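Local coordinates for bacterial microcompartment shell protein CutR (PDB 6XPJ), which forms hexameric tiles as a minor shell protein of the choline-degrading bacterial microcompartment, and may lend that shell heterogeneity and flexibility, at residues C[22-28]-C[111-117]; C[46-52]-C[81-87]; C[65-71]-C[91-95]; C[55-59]-C[76-82]. The protein carries 1 engineered substitution. All coordinates share one frame; numbering follows the deposited sequence.

Contact 1: residues C[22-28]-C[111-117]; sequences ITLAHVI and TVPLTKS
His26 is gripped at both ring nitrogens by hydroxyls of the C-terminal segment. Its NE2 gives a nearly straight bond (170°) to Ser117 OG at 2.8 Å, with the oxygen lying in the ring plane, and its ND1 lies 2.7 Å from Thr115 OG1, a hydrogen bond in which either group may be the donor. With CG anti to the backbone N (chi1 -172°), the ring stands beside the neighbouring strand and spans from one hydroxyl to the other, while Thr115 O sits over one face toward the rim. Beneath it the backbones run parallel. Thr115 N binds Ala25 O, Val27 N binds Thr115 O at 2.9 Å, and Ser117 N binds Val27 O.

Around Pro113 the regular pairing lapses. A water takes the N-H of Ala25, donates to Pro113 O, and bonds to Thr115 OG1, so the hydroxyl that meets His26 is held from a second direction. Pairing is found again at Val112 N, which reaches Ile22 O at 3.2 Å along a more bent path (140°).

Val112 CG2 rests on the backbone of Thr23 and Leu24, and Val27 CG1 lies 3.6 Å from Lys116 CG, the two side chains pointing the same way. The ammonium of Lys116 continues to Glu93 in a salt bridge. Tyr102 of a second subunit packs on His26 and bonds Lys116 O. Two hydroxyl contacts thus fix the rotation of the imidazole, and this outermost strand of the chain's sheet is secured by side-chain polarity as well as by backbone pairing.

Contact 2: residues C[46-52]-C[81-87]; sequences AIGVVSL and GSVMFSG
Phe85 takes the first torsion that sets CG between its own backbone N and carbonyl carbon (chi1 52°), and this swings the ring across to the neighbouring strand, over Gly48. The glycine CA lies 4.3 Å from the ring centroid and only 16° off the normal, a CH-pi contact over one face, made possible by the absence of a side chain at Gly48. Val50 CG2 meets the same ring obliquely, 4.1 Å from Phe85 CE2. On the other side of the sheet, Met84 has CG anti to its carbonyl carbon (chi1 -70°) and an extended chain beyond it, which carries the thioether alongside Val49: Met84 CE touches Val49 CG1 at 3.7 Å.

These pairs belong to two central antiparallel strands of the mixed sheet of the BMC fold, here in its circularly permuted form. Ala46, Gly48 and Val50 form hydrogen-bonded pairs with Gly87, Phe85 and Val83, each bonded twice; Gly48 N to Phe85 O, at 2.8 Å, is among the shorter bonds. Ile47, Val49 and Ser51 face Ser86, Met84 and Ser82 in the non-hydrogen-bonded positions, where Ile47 CD1 lies 3.6 Å from Ser86 CB.

The two faces differ in what covers them. Val50, Leu52 and Phe85 lie under helix 89-105, with Leu96 touching both Val50 and Phe85. The face of Val49, Ser51, Ser82 and Met84 meets a second subunit, whose Glu56 bonds both serine hydroxyls, one at each carboxylate oxygen. At the far end Leu52 N bonds Gly81 O at 2.9 Å, Gly81 having the positive phi that glycine readily adopts.

Contact 3: residues C[65-71]-C[91-95]; sequences AGAAANI and SVETS. Engineered in segment 65-71: Ala67 (natural residue Lys).
Ser95 and Ala65 meet where the two helices come closest, their CA atoms 4.4 Å apart. Ser95 OG donates to Ala65 O at 2.8 Å, approaching well off the carbonyl axis (125°) and from the face opposite to that used by Ala68 N, so one oxygen is held by two donors. Small residues permit this closeness: Ala65 CB lies 3.9 Å from Ser95 CB. Ala69, the first residue to leave helical geometry, turns its methyl into the groove between Ser91 O and Ser95 OG, 3.4 Å from each. Ile71 adds CG2 against the same two oxygens and, at 4.3 Å, against Val92 CG2.

Toward solvent the fit slackens. Thr94 CG2 merely brushes Ala68 O, and between Asn70 and Ser91 a water takes the place of direct bonding, accepting from Asn70 N and donating to Ser91 OG, which also bonds Asp88. Asn70 centres an inverse gamma turn here.

Inward, Phe85 of strand 82-87 touches Ala65, Ile71, Val92 and Ser95, so the end of helix 58-68, with the residues just after it, and the first turns of helix 89-105 lie side by side across one face of the sheet.

Contact 4: residues C[55-59]-C[76-82]; sequences NETAI and VDRFTGS
Asn55 lays its amide against the turn that precedes strand 82-87. Its CB sits 3.3 Å from Arg78 O, OD1 lies 3.3 Å from Gly81 CA, and ND2 comes within 3.1 Å of Phe79 O. The first torsion, with CG anti to the carbonyl carbon (chi1 -70°), directs the amide along the turn. Glycine at 81 allows the close approach, its CA lying 3.5 Å from that of Asn55. Beside this, Ala58 CB points into the turn and is seated against two backbone carbonyl oxygens, Asp77 O and Ser82 O. The apolar part of the contact centres on Val76 CG1, which meets Ala58 CB, packs on the backbone of Ile59 and reaches Ile59 CD1 at 3.9 Å.

The turn is a hairpin connection between strands 72-77 and 82-87, closed by a G1 beta bulge in which Gly81 and Ser82 both face Asp77. Asp77 shapes it from within through an Asx turn and Asx motif: OD1 accepts from Phe79 N at 2.8 Å, nearly along its C-O axis, and from Thr80 N at 3.0 Å, the latter from above the carboxylate plane. Backbone bonds from Asp77 N to Ser82 O and from Ser82 N to Asp77 O join the two strands, and Thr80 OG1, donating to Ser82 OG at 2.7 Å, braces the outgoing side of the turn.

Farther out, the same residues serve the hexamer. The Arg78 guanidinium carries the Phe79 ring's CZ against one face and extends to a third subunit, forming a salt bridge with Asp77 and a cation-pi contact with Phe75 of that chain. Asp77 OD2 receives Arg78 of a second subunit in the equivalent salt bridge.

The four contacts grade from sheet interior to periphery. Contact 2 is the buried one, chiefly backbone pairing and apolar side chains; contact 1 extends the same sheet outward, reaching it through His26 O to Val49 N and Ile28 N to Ile47 O, and adds hydroxyls, an imidazole and a water to the backbone pairing. Contacts 3 and 4 use opposite ends of helix 58-68, about 18 Å apart between centres. The first packs small residues against another helix and touches contact 2 through Phe85; the second shares Gly81 and Ser82 with contact 2 and turns its charges toward adjoining subunits. Val27 CG2 packing on Val92 CG1 joins contacts 1 and 3.

Contact 1: residues C[22-28]-C[111-117]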
loop_
_atom_site.group_PDB
_atom_site.type_symbol
_atom_site.label_atom_id
_atom_site.label_comp_id
_atom_site.label_asym_id
_atom_site.label_seq_id
_atom_site.Cartn_x
_atom_site.Cartn_y
_atom_site.Cartn_z
ATOM N N ILE C 22 -14.355 -5.297 11.508
ATOM C CA ILE C 22 -15.222 -4.331 10.787
ATOM C C ILE C 22 -15.030 -2.980 11.454
ATOM O O ILE C 22 -15.296 -2.845 12.668
ATOM C CB ILE C 22 -16.691 -4.767 10.782
ATOM C CG1 ILE C 22 -16.840 -6.085 10.019
ATOM C CG2 ILE C 22 -17.546 -3.642 10.217
ATOM C CD1 ILE C 22 -18.258 -6.576 9.853
ATOM N N THR C 23 -14.564 -1.994 10.678
ATOM C CA THR C 23 -14.221 -0.654 11.200
ATOM C C THR C 23 -15.340 0.345 10.892
ATOM O O THR C 23 -15.345 1.458 11.454
ATOM C CB THR C 23 -12.867 -0.181 10.661
ATOM O OG1 THR C 23 -11.920 -1.254 10.765
ATOM C CG2 THR C 23 -12.372 1.015 11.431
ATOM N N LEU C 24 -16.274 -0.018 10.031
ATOM C CA LEU C 24 -17.378 0.883 9.653
ATOM C C LEU C 24 -18.556 0.015 9.246
ATOM O O LEU C 24 -18.387 -0.894 8.423
ATOM C CB LEU C 24 -16.955 1.792 8.493
ATOM C CG LEU C 24 -18.008 2.822 8.089
ATOM C CD1 LEU C 24 -18.130 3.887 9.153
ATOM C CD2 LEU C 24 -17.655 3.424 6.748
ATOM N N ALA C 25 -19.733 0.313 9.784
ATOM C CA ALA C 25 -21.007 -0.300 9.356
ATOM C C ALA C 25 -22.062 0.785 9.502
ATOM O O ALA C 25 -22.534 1.057 10.625
ATOM C CB ALA C 25 -21.298 -1.523 10.174
ATOM N N HIS C 26 -22.311 1.486 8.418
ATOM C CA HIS C 26 -22.888 2.835 8.458
ATOM C C HIS C 26 -24.038 2.954 7.481
ATOM O O HIS C 26 -23.909 2.493 6.313
ATOM C CB HIS C 26 -21.803 3.869 8.137
ATOM C CG HIS C 26 -22.259 5.273 8.353
ATOM N ND1 HIS C 26 -22.090 5.942 9.537
ATOM C CD2 HIS C 26 -22.898 6.134 7.509
ATOM C CE1 HIS C 26 -22.601 7.162 9.421
ATOM N NE2 HIS C 26 -23.106 7.310 8.178
ATOM N N VAL C 27 -25.088 3.632 7.906
ATOM C CA VAL C 27 -26.195 4.001 6.987
ATOM C C VAL C 27 -26.253 5.515 6.833
ATOM O O VAL C 27 -26.307 6.235 7.838
ATOM C CB VAL C 27 -27.552 3.428 7.427
ATOM C CG1 VAL C 27 -27.915 3.725 8.877
ATOM C CG2 VAL C 27 -28.667 3.887 6.507
ATOM N N ILE C 28 -26.241 5.954 5.580
ATOM C CA ILE C 28 -26.640 7.331 5.204
ATOM C C ILE C 28 -28.116 7.255 4.870
ATOM O O ILE C 28 -28.464 6.631 3.869
ATOM C CB ILE C 28 -25.790 7.889 4.049
ATOM C CG1 ILE C 28 -24.294 7.717 4.309
ATOM C CG2 ILE C 28 -26.187 9.344 3.810
ATOM C CD1 ILE C 28 -23.416 8.190 3.174
ATOM N N THR C 111 -15.730 -5.575 16.079
ATOM C CA THR C 111 -16.754 -4.855 15.291
ATOM C C THR C 111 -17.088 -3.555 15.988
ATOM O O THR C 111 -17.275 -3.514 17.218
ATOM C CB THR C 111 -18.029 -5.691 15.072
ATOM O OG1 THR C 111 -18.585 -6.039 16.344
ATOM C CG2 THR C 111 -17.761 -6.977 14.334
ATOM N N VAL C 112 -17.337 -2.561 15.177
ATOM C CA VAL C 112 -17.880 -1.261 15.617
ATOM C C VAL C 112 -19.400 -1.350 15.723
ATOM O O VAL C 112 -20.039 -2.225 15.140
ATOM C CB VAL C 112 -17.476 -0.167 14.619
ATOM C CG1 VAL C 112 -15.987 0.089 14.697
ATOM C CG2 VAL C 112 -17.949 -0.488 13.205
ATOM N N PRO C 113 -20.030 -0.371 16.389
ATOM C CA PRO C 113 -21.473 -0.266 16.341
ATOM C C PRO C 113 -21.959 0.165 14.959
ATOM O O PRO C 113 -21.214 0.678 14.129
ATOM C CB PRO C 113 -21.822 0.822 17.357
ATOM C CG PRO C 113 -20.568 1.110 18.091
ATOM C CD PRO C 113 -19.418 0.695 17.195
ATOM N N LEU C 114 -23.251 0.001 14.770
ATOM C CA LEU C 114 -23.976 0.565 13.627
ATOM C C LEU C 114 -24.065 2.082 13.801
ATOM O O LEU C 114 -24.515 2.577 14.846
ATOM C CB LEU C 114 -25.352 -0.073 13.566
ATOM C CG LEU C 114 -26.086 0.095 12.251
ATOM C CD1 LEU C 114 -27.065 -1.064 12.070
ATOM C CD2 LEU C 114 -26.800 1.401 12.238
ATOM N N THR C 115 -23.631 2.833 12.808
ATOM C CA THR C 115 -23.686 4.298 12.871
ATOM C C THR C 115 -24.568 4.846 11.751
ATOM O O THR C 115 -24.785 4.157 10.710
ATOM C CB THR C 115 -22.281 4.893 12.855
ATOM O OG1 THR C 115 -21.535 4.408 11.733
ATOM C CG2 THR C 115 -21.543 4.536 14.123
ATOM N N LYS C 116 -25.123 6.030 11.986
ATOM C CA LYS C 116 -26.173 6.629 11.131
ATOM C C LYS C 116 -25.848 8.091 10.847
ATOM O O LYS C 116 -25.505 8.846 11.778
ATOM C CB LYS C 116 -27.541 6.530 11.801
ATOM C CG LYS C 116 -27.956 5.133 12.197
ATOM C CD LYS C 116 -29.400 5.059 12.641
ATOM C CE LYS C 116 -29.761 3.687 13.162
ATOM N NZ LYS C 116 -31.220 3.569 13.392
ATOM N N SER C 117 -26.016 8.503 9.595
ATOM C CA SER C 117 -25.995 9.933 9.208
ATOM C C SER C 117 -27.123 10.200 8.202
ATOM O O SER C 117 -27.938 9.335 7.946
ATOM C CB SER C 117 -24.653 10.316 8.697
ATOM O OG SER C 117 -24.321 9.677 7.448
ATOM O OXT SER C 117 -27.153 11.336 7.712
HETATM O O HOH W 1 -19.920 2.192 12.062
#

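Contact 2: residues C[46-52]-C[81-87]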
loop_
_atom_site.group_PDB
_atom_site.type_symbol
_atom_site.label_atom_id
_atom_site.label_comp_id
_atom_site.label_asym_id
_atom_site.label_seq_id
_atom_site.Cartn_x
_atom_site.Cartn_y
_atom_site.Cartn_z
ATOM N N ALA C 46 -31.708 4.704 1.271
ATOM C CA ALA C 46 -30.510 4.827 2.098
ATOM C C ALA C 46 -29.356 4.084 1.423
ATOM O O ALA C 46 -29.567 3.228 0.501
ATOM C CB ALA C 46 -30.799 4.270 3.460
ATOM N N ILE C 47 -28.152 4.424 1.863
ATOM C CA ILE C 47 -26.910 3.725 1.446
ATOM C C ILE C 47 -26.276 3.125 2.692
ATOM O O ILE C 47 -26.097 3.858 3.687
ATOM C CB ILE C 47 -25.963 4.694 0.721
ATOM C CG1 ILE C 47 -26.571 5.083 -0.633
ATOM C CG2 ILE C 47 -24.557 4.113 0.609
ATOM C CD1 ILE C 47 -26.626 4.005 -1.646
ATOM N N GLY C 48 -25.892 1.858 2.593
ATOM C CA GLY C 48 -25.077 1.176 3.608
ATOM C C GLY C 48 -23.640 1.088 3.161
ATOM O O GLY C 48 -23.397 0.791 1.968
ATOM N N VAL C 49 -22.698 1.345 4.067
ATOM C CA VAL C 49 -21.237 1.385 3.815
ATOM C C VAL C 49 -20.543 0.527 4.864
ATOM O O VAL C 49 -20.754 0.755 6.066
ATOM C CB VAL C 49 -20.697 2.818 3.850
ATOM C CG1 VAL C 49 -19.268 2.829 3.326
ATOM C CG2 VAL C 49 -21.586 3.784 3.068
ATOM N N VAL C 50 -19.733 -0.413 4.400
ATOM C CA VAL C 50 -18.994 -1.344 5.285
ATOM C C VAL C 50 -17.508 -1.301 4.941
ATOM O O VAL C 50 -17.136 -1.378 3.762
ATOM C CB VAL C 50 -19.552 -2.771 5.210
ATOM C CG1 VAL C 50 -18.986 -3.594 6.339
ATOM C CG2 VAL C 50 -21.079 -2.774 5.246
ATOM N N SER C 51 -16.689 -1.220 5.976
ATOM C CA SER C 51 -15.213 -1.343 5.919
ATOM C C SER C 51 -14.779 -2.602 6.653
ATOM O O SER C 51 -15.117 -2.722 7.863
ATOM C CB SER C 51 -14.579 -0.162 6.583
ATOM O OG SER C 51 -13.152 -0.270 6.476
ATOM N N LEU C 52 -14.089 -3.498 5.963
ATOM C CA LEU C 52 -13.694 -4.814 6.524
ATOM C C LEU C 52 -12.206 -5.063 6.344
ATOM O O LEU C 52 -11.592 -4.621 5.369
ATOM C CB LEU C 52 -14.464 -5.939 5.842
ATOM C CG LEU C 52 -15.972 -5.794 5.814
ATOM C CD1 LEU C 52 -16.457 -5.301 4.454
ATOM C CD2 LEU C 52 -16.659 -7.081 6.236
ATOM N N GLY C 81 -11.509 -3.883 0.504
ATOM C CA GLY C 81 -12.246 -4.402 1.674
ATOM C C GLY C 81 -13.489 -3.572 1.967
ATOM O O GLY C 81 -13.697 -3.185 3.095
ATOM N N SER C 82 -14.306 -3.298 0.952
ATOM C CA SER C 82 -15.441 -2.354 1.073
ATOM C C SER C 82 -16.695 -2.957 0.445
ATOM O O SER C 82 -16.589 -3.612 -0.588
ATOM C CB SER C 82 -15.109 -1.036 0.413
ATOM O OG SER C 82 -13.806 -0.593 0.754
ATOM N N VAL C 83 -17.852 -2.676 1.025
ATOM C CA VAL C 83 -19.157 -3.017 0.431
ATOM C C VAL C 83 -20.047 -1.802 0.587
ATOM O O VAL C 83 -20.034 -1.170 1.630
ATOM C CB VAL C 83 -19.788 -4.252 1.076
ATOM C CG1 VAL C 83 -21.118 -4.547 0.411
ATOM C CG2 VAL C 83 -18.858 -5.449 1.018
ATOM N N MET C 84 -20.789 -1.499 -0.462
ATOM C CA MET C 84 -21.870 -0.501 -0.395
ATOM C C MET C 84 -23.128 -1.094 -1.018
ATOM O O MET C 84 -23.047 -1.845 -2.012
ATOM C CB MET C 84 -21.456 0.813 -1.054
ATOM C CG MET C 84 -20.383 1.555 -0.227
ATOM S SD MET C 84 -20.032 3.254 -0.765
ATOM C CE MET C 84 -18.361 3.483 -0.163
ATOM N N PHE C 85 -24.273 -0.768 -0.447
ATOM C CA PHE C 85 -25.563 -1.272 -0.954
ATOM C C PHE C 85 -26.623 -0.224 -0.665
ATOM O O PHE C 85 -26.392 0.710 0.107
ATOM C CB PHE C 85 -25.867 -2.647 -0.355
ATOM C CG PHE C 85 -25.784 -2.759 1.144
ATOM C CD1 PHE C 85 -26.863 -2.437 1.938
ATOM C CD2 PHE C 85 -24.633 -3.270 1.755
ATOM C CE1 PHE C 85 -26.789 -2.549 3.310
ATOM C CE2 PHE C 85 -24.570 -3.390 3.134
ATOM C CZ PHE C 85 -25.653 -3.033 3.907
ATOM N N SER C 86 -27.771 -0.382 -1.309
ATOM C CA SER C 86 -28.859 0.606 -1.209
ATOM C C SER C 86 -30.173 -0.109 -0.928
ATOM O O SER C 86 -30.294 -1.283 -1.221
ATOM C CB SER C 86 -28.927 1.398 -2.501
ATOM O OG SER C 86 -29.260 0.503 -3.536
ATOM N N GLY C 87 -31.127 0.627 -0.393
ATOM C CA GLY C 87 -32.481 0.118 -0.166
ATOM C C GLY C 87 -33.214 1.053 0.747
ATOM O O GLY C 87 -32.673 2.102 1.098
#

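Contact 3: residues C[65-71]-C[91-95]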
loop_
_atom_site.group_PDB
_atom_site.type_symbol
_atom_site.label_atom_id
_atom_site.label_comp_id
_atom_site.label_asym_id
_atom_site.label_seq_id
_atom_site.Cartn_x
_atom_site.Cartn_y
_atom_site.Cartn_z
ATOM N N ALA C 65 -25.534 -9.384 3.519
ATOM C CA ALA C 65 -26.385 -8.194 3.310
ATOM C C ALA C 65 -27.540 -8.553 2.389
ATOM O O ALA C 65 -28.690 -8.280 2.762
ATOM C CB ALA C 65 -25.599 -7.025 2.779
ATOM N N GLY C 66 -27.248 -9.140 1.230
ATOM C CA GLY C 66 -28.269 -9.481 0.218
ATOM C C GLY C 66 -29.210 -10.570 0.681
ATOM O O GLY C 66 -30.427 -10.527 0.297
ATOM N N ALA C 67 -28.759 -11.479 1.540
ATOM C CA ALA C 67 -29.618 -12.571 2.077
ATOM C C ALA C 67 -30.529 -12.009 3.186
ATOM O O ALA C 67 -31.597 -12.615 3.428
ATOM C CB ALA C 67 -28.804 -13.719 2.589
ATOM N N ALA C 68 -30.118 -10.931 3.868
ATOM C CA ALA C 68 -30.757 -10.423 5.115
ATOM C C ALA C 68 -32.036 -9.627 4.822
ATOM O O ALA C 68 -32.952 -9.593 5.698
ATOM C CB ALA C 68 -29.772 -9.566 5.879
ATOM N N ALA C 69 -32.084 -8.921 3.697
ATOM C CA ALA C 69 -33.111 -7.893 3.435
ATOM C C ALA C 69 -33.116 -7.601 1.945
ATOM O O ALA C 69 -32.165 -8.030 1.261
ATOM C CB ALA C 69 -32.789 -6.644 4.224
ATOM N N ASN C 70 -34.136 -6.882 1.489
ATOM C CA ASN C 70 -34.292 -6.485 0.069
ATOM C C ASN C 70 -33.414 -5.257 -0.196
ATOM O O ASN C 70 -33.893 -4.119 -0.141
ATOM C CB ASN C 70 -35.746 -6.193 -0.270
ATOM C CG ASN C 70 -35.932 -5.822 -1.723
ATOM O OD1 ASN C 70 -35.048 -6.057 -2.549
ATOM N ND2 ASN C 70 -37.070 -5.223 -2.034
ATOM N N ILE C 71 -32.160 -5.500 -0.489
ATOM C CA ILE C 71 -31.179 -4.431 -0.784
ATOM C C ILE C 71 -30.632 -4.711 -2.184
ATOM O O ILE C 71 -30.760 -5.848 -2.699
ATOM C CB ILE C 71 -30.095 -4.314 0.317
ATOM C CG1 ILE C 71 -29.324 -5.616 0.534
ATOM C CG2 ILE C 71 -30.687 -3.784 1.630
ATOM C CD1 ILE C 71 -28.071 -5.733 -0.261
ATOM N N SER C 91 -34.423 -1.748 5.572
ATOM C CA SER C 91 -33.736 -2.892 4.915
ATOM C C SER C 91 -32.220 -2.729 5.050
ATOM O O SER C 91 -31.522 -3.698 5.380
ATOM C CB SER C 91 -34.106 -3.040 3.458
ATOM O OG SER C 91 -35.500 -3.312 3.319
ATOM N N VAL C 92 -31.736 -1.515 4.834
ATOM C CA VAL C 92 -30.273 -1.245 4.906
ATOM C C VAL C 92 -29.803 -1.469 6.350
ATOM O O VAL C 92 -28.763 -2.123 6.559
ATOM C CB VAL C 92 -29.942 0.167 4.405
ATOM C CG1 VAL C 92 -28.513 0.533 4.760
ATOM C CG2 VAL C 92 -30.166 0.248 2.911
ATOM N N GLU C 93 -30.539 -0.975 7.335
ATOM C CA GLU C 93 -30.149 -1.227 8.746
ATOM C C GLU C 93 -30.162 -2.731 9.055
ATOM O O GLU C 93 -29.250 -3.215 9.783
ATOM C CB GLU C 93 -31.053 -0.467 9.702
ATOM C CG GLU C 93 -30.891 1.013 9.597
ATOM C CD GLU C 93 -31.638 1.822 10.638
ATOM O OE1 GLU C 93 -31.423 3.039 10.665
ATOM O OE2 GLU C 93 -32.411 1.231 11.411
ATOM N N THR C 94 -31.192 -3.481 8.621
ATOM C CA THR C 94 -31.287 -4.934 8.872
ATOM C C THR C 94 -30.036 -5.611 8.321
ATOM O O THR C 94 -29.428 -6.434 9.015
ATOM C CB THR C 94 -32.559 -5.542 8.267
ATOM O OG1 THR C 94 -33.635 -4.952 9.002
ATOM C CG2 THR C 94 -32.591 -7.053 8.350
ATOM N N SER C 95 -29.643 -5.266 7.093
ATOM C CA SER C 95 -28.468 -5.884 6.446
ATOM C C SER C 95 -27.195 -5.548 7.241
ATOM O O SER C 95 -26.364 -6.422 7.436
ATOM C CB SER C 95 -28.346 -5.463 5.010
ATOM O OG SER C 95 -29.405 -6.035 4.229
HETATM O O HOH W 2 -36.140 -6.153 3.256
#

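Contact 4: residues C[55-59]-C[76-82]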
loop_
_atom_site.group_PDB
_atom_site.type_symbol
_atom_site.label_atom_id
_atom_site.label_comp_id
_atom_site.label_asym_id
_atom_site.label_seq_id
_atom_site.Cartn_x
_atom_site.Cartn_y
_atom_site.Cartn_z
ATOM N N ASN C 55 -9.446 -7.798 3.520
ATOM C CA ASN C 55 -10.290 -7.220 2.452
ATOM C C ASN C 55 -11.128 -8.279 1.737
ATOM O O ASN C 55 -12.187 -7.932 1.226
ATOM C CB ASN C 55 -9.432 -6.476 1.458
ATOM C CG ASN C 55 -8.859 -5.196 2.039
ATOM O OD1 ASN C 55 -9.280 -4.749 3.099
ATOM N ND2 ASN C 55 -7.964 -4.565 1.288
ATOM N N GLU C 56 -10.680 -9.528 1.718
ATOM C CA GLU C 56 -11.406 -10.627 1.050
ATOM C C GLU C 56 -12.748 -10.874 1.737
ATOM O O GLU C 56 -13.621 -11.513 1.102
ATOM C CB GLU C 56 -10.577 -11.920 1.051
ATOM C CG GLU C 56 -9.287 -11.851 0.268
ATOM C CD GLU C 56 -8.073 -11.307 1.011
ATOM O OE1 GLU C 56 -8.215 -10.742 2.177
ATOM O OE2 GLU C 56 -6.972 -11.421 0.452
ATOM N N THR C 57 -12.953 -10.430 2.979
ATOM C CA THR C 57 -14.242 -10.666 3.672
ATOM C C THR C 57 -15.337 -9.770 3.076
ATOM O O THR C 57 -16.500 -10.005 3.421
ATOM C CB THR C 57 -14.175 -10.430 5.177
ATOM O OG1 THR C 57 -13.834 -9.066 5.476
ATOM C CG2 THR C 57 -13.217 -11.376 5.858
ATOM N N ALA C 58 -15.015 -8.850 2.169
ATOM C CA ALA C 58 -16.075 -8.051 1.514
ATOM C C ALA C 58 -17.127 -8.963 0.866
ATOM O O ALA C 58 -18.347 -8.686 0.996
ATOM C CB ALA C 58 -15.458 -7.123 0.502
ATOM N N ILE C 59 -16.716 -10.022 0.181
ATOM C CA ILE C 59 -17.710 -10.900 -0.501
ATOM C C ILE C 59 -18.612 -11.601 0.535
ATOM O O ILE C 59 -19.801 -11.782 0.262
ATOM C CB ILE C 59 -17.012 -11.887 -1.443
ATOM C CG1 ILE C 59 -18.007 -12.577 -2.376
ATOM C CG2 ILE C 59 -16.224 -12.908 -0.674
ATOM C CD1 ILE C 59 -18.681 -11.629 -3.354
ATOM N N VAL C 76 -18.963 -4.616 -4.446
ATOM C CA VAL C 76 -18.228 -5.541 -3.547
ATOM C C VAL C 76 -16.783 -5.394 -3.953
ATOM O O VAL C 76 -16.449 -5.741 -5.095
ATOM C CB VAL C 76 -18.670 -6.998 -3.712
ATOM C CG1 VAL C 76 -17.951 -7.877 -2.693
ATOM C CG2 VAL C 76 -20.173 -7.132 -3.588
ATOM N N ASP C 77 -15.944 -4.871 -3.091
ATOM C CA ASP C 77 -14.566 -4.530 -3.478
ATOM C C ASP C 77 -13.588 -5.310 -2.605
ATOM O O ASP C 77 -13.319 -4.910 -1.449
ATOM C CB ASP C 77 -14.345 -3.020 -3.432
ATOM C CG ASP C 77 -13.074 -2.608 -4.125
ATOM O OD1 ASP C 77 -12.121 -3.424 -4.082
ATOM O OD2 ASP C 77 -13.010 -1.480 -4.693
ATOM N N ARG C 78 -13.075 -6.410 -3.141
ATOM C CA ARG C 78 -12.060 -7.224 -2.432
ATOM C C ARG C 78 -10.691 -6.544 -2.458
ATOM O O ARG C 78 -9.774 -7.056 -1.781
ATOM C CB ARG C 78 -11.976 -8.618 -3.070
ATOM C CG ARG C 78 -11.336 -8.661 -4.439
ATOM C CD ARG C 78 -11.228 -10.094 -4.898
ATOM N NE ARG C 78 -10.589 -10.234 -6.200
ATOM C CZ ARG C 78 -9.277 -10.303 -6.409
ATOM N NH1 ARG C 78 -8.423 -10.159 -5.413
ATOM N NH2 ARG C 78 -8.822 -10.496 -7.638
ATOM N N PHE C 79 -10.482 -5.493 -3.233
ATOM C CA PHE C 79 -9.179 -4.802 -3.322
ATOM C C PHE C 79 -9.081 -3.791 -2.179
ATOM O O PHE C 79 -7.976 -3.527 -1.671
ATOM C CB PHE C 79 -9.016 -4.140 -4.693
ATOM C CG PHE C 79 -9.198 -5.126 -5.803
ATOM C CD1 PHE C 79 -8.152 -5.955 -6.184
ATOM C CD2 PHE C 79 -10.438 -5.295 -6.394
ATOM C CE1 PHE C 79 -8.353 -6.907 -7.168
ATOM C CE2 PHE C 79 -10.625 -6.228 -7.398
ATOM C CZ PHE C 79 -9.581 -7.045 -7.766
ATOM N N THR C 80 -10.210 -3.182 -1.788
ATOM C CA THR C 80 -10.226 -2.167 -0.722
ATOM C C THR C 80 -10.872 -2.715 0.547
ATOM O O THR C 80 -10.732 -2.062 1.559
ATOM C CB THR C 80 -10.969 -0.907 -1.162
ATOM O OG1 THR C 80 -12.325 -1.271 -1.420
ATOM C CG2 THR C 80 -10.366 -0.274 -2.399
ATOM N N GLY C 81 -11.509 -3.883 0.504
ATOM C CA GLY C 81 -12.246 -4.402 1.674
ATOM C C GLY C 81 -13.489 -3.572 1.967
ATOM O O GLY C 81 -13.697 -3.185 3.095
ATOM N N SER C 82 -14.306 -3.298 0.952
ATOM C CA SER C 82 -15.441 -2.354 1.073
ATOM C C SER C 82 -16.695 -2.957 0.445
ATOM O O SER C 82 -16.589 -3.612 -0.588
ATOM C CB SER C 82 -15.109 -1.036 0.413
ATOM O OG SER C 82 -13.806 -0.593 0.754
HETATM O O HOH W 3 -7.016 -6.619 -1.076
#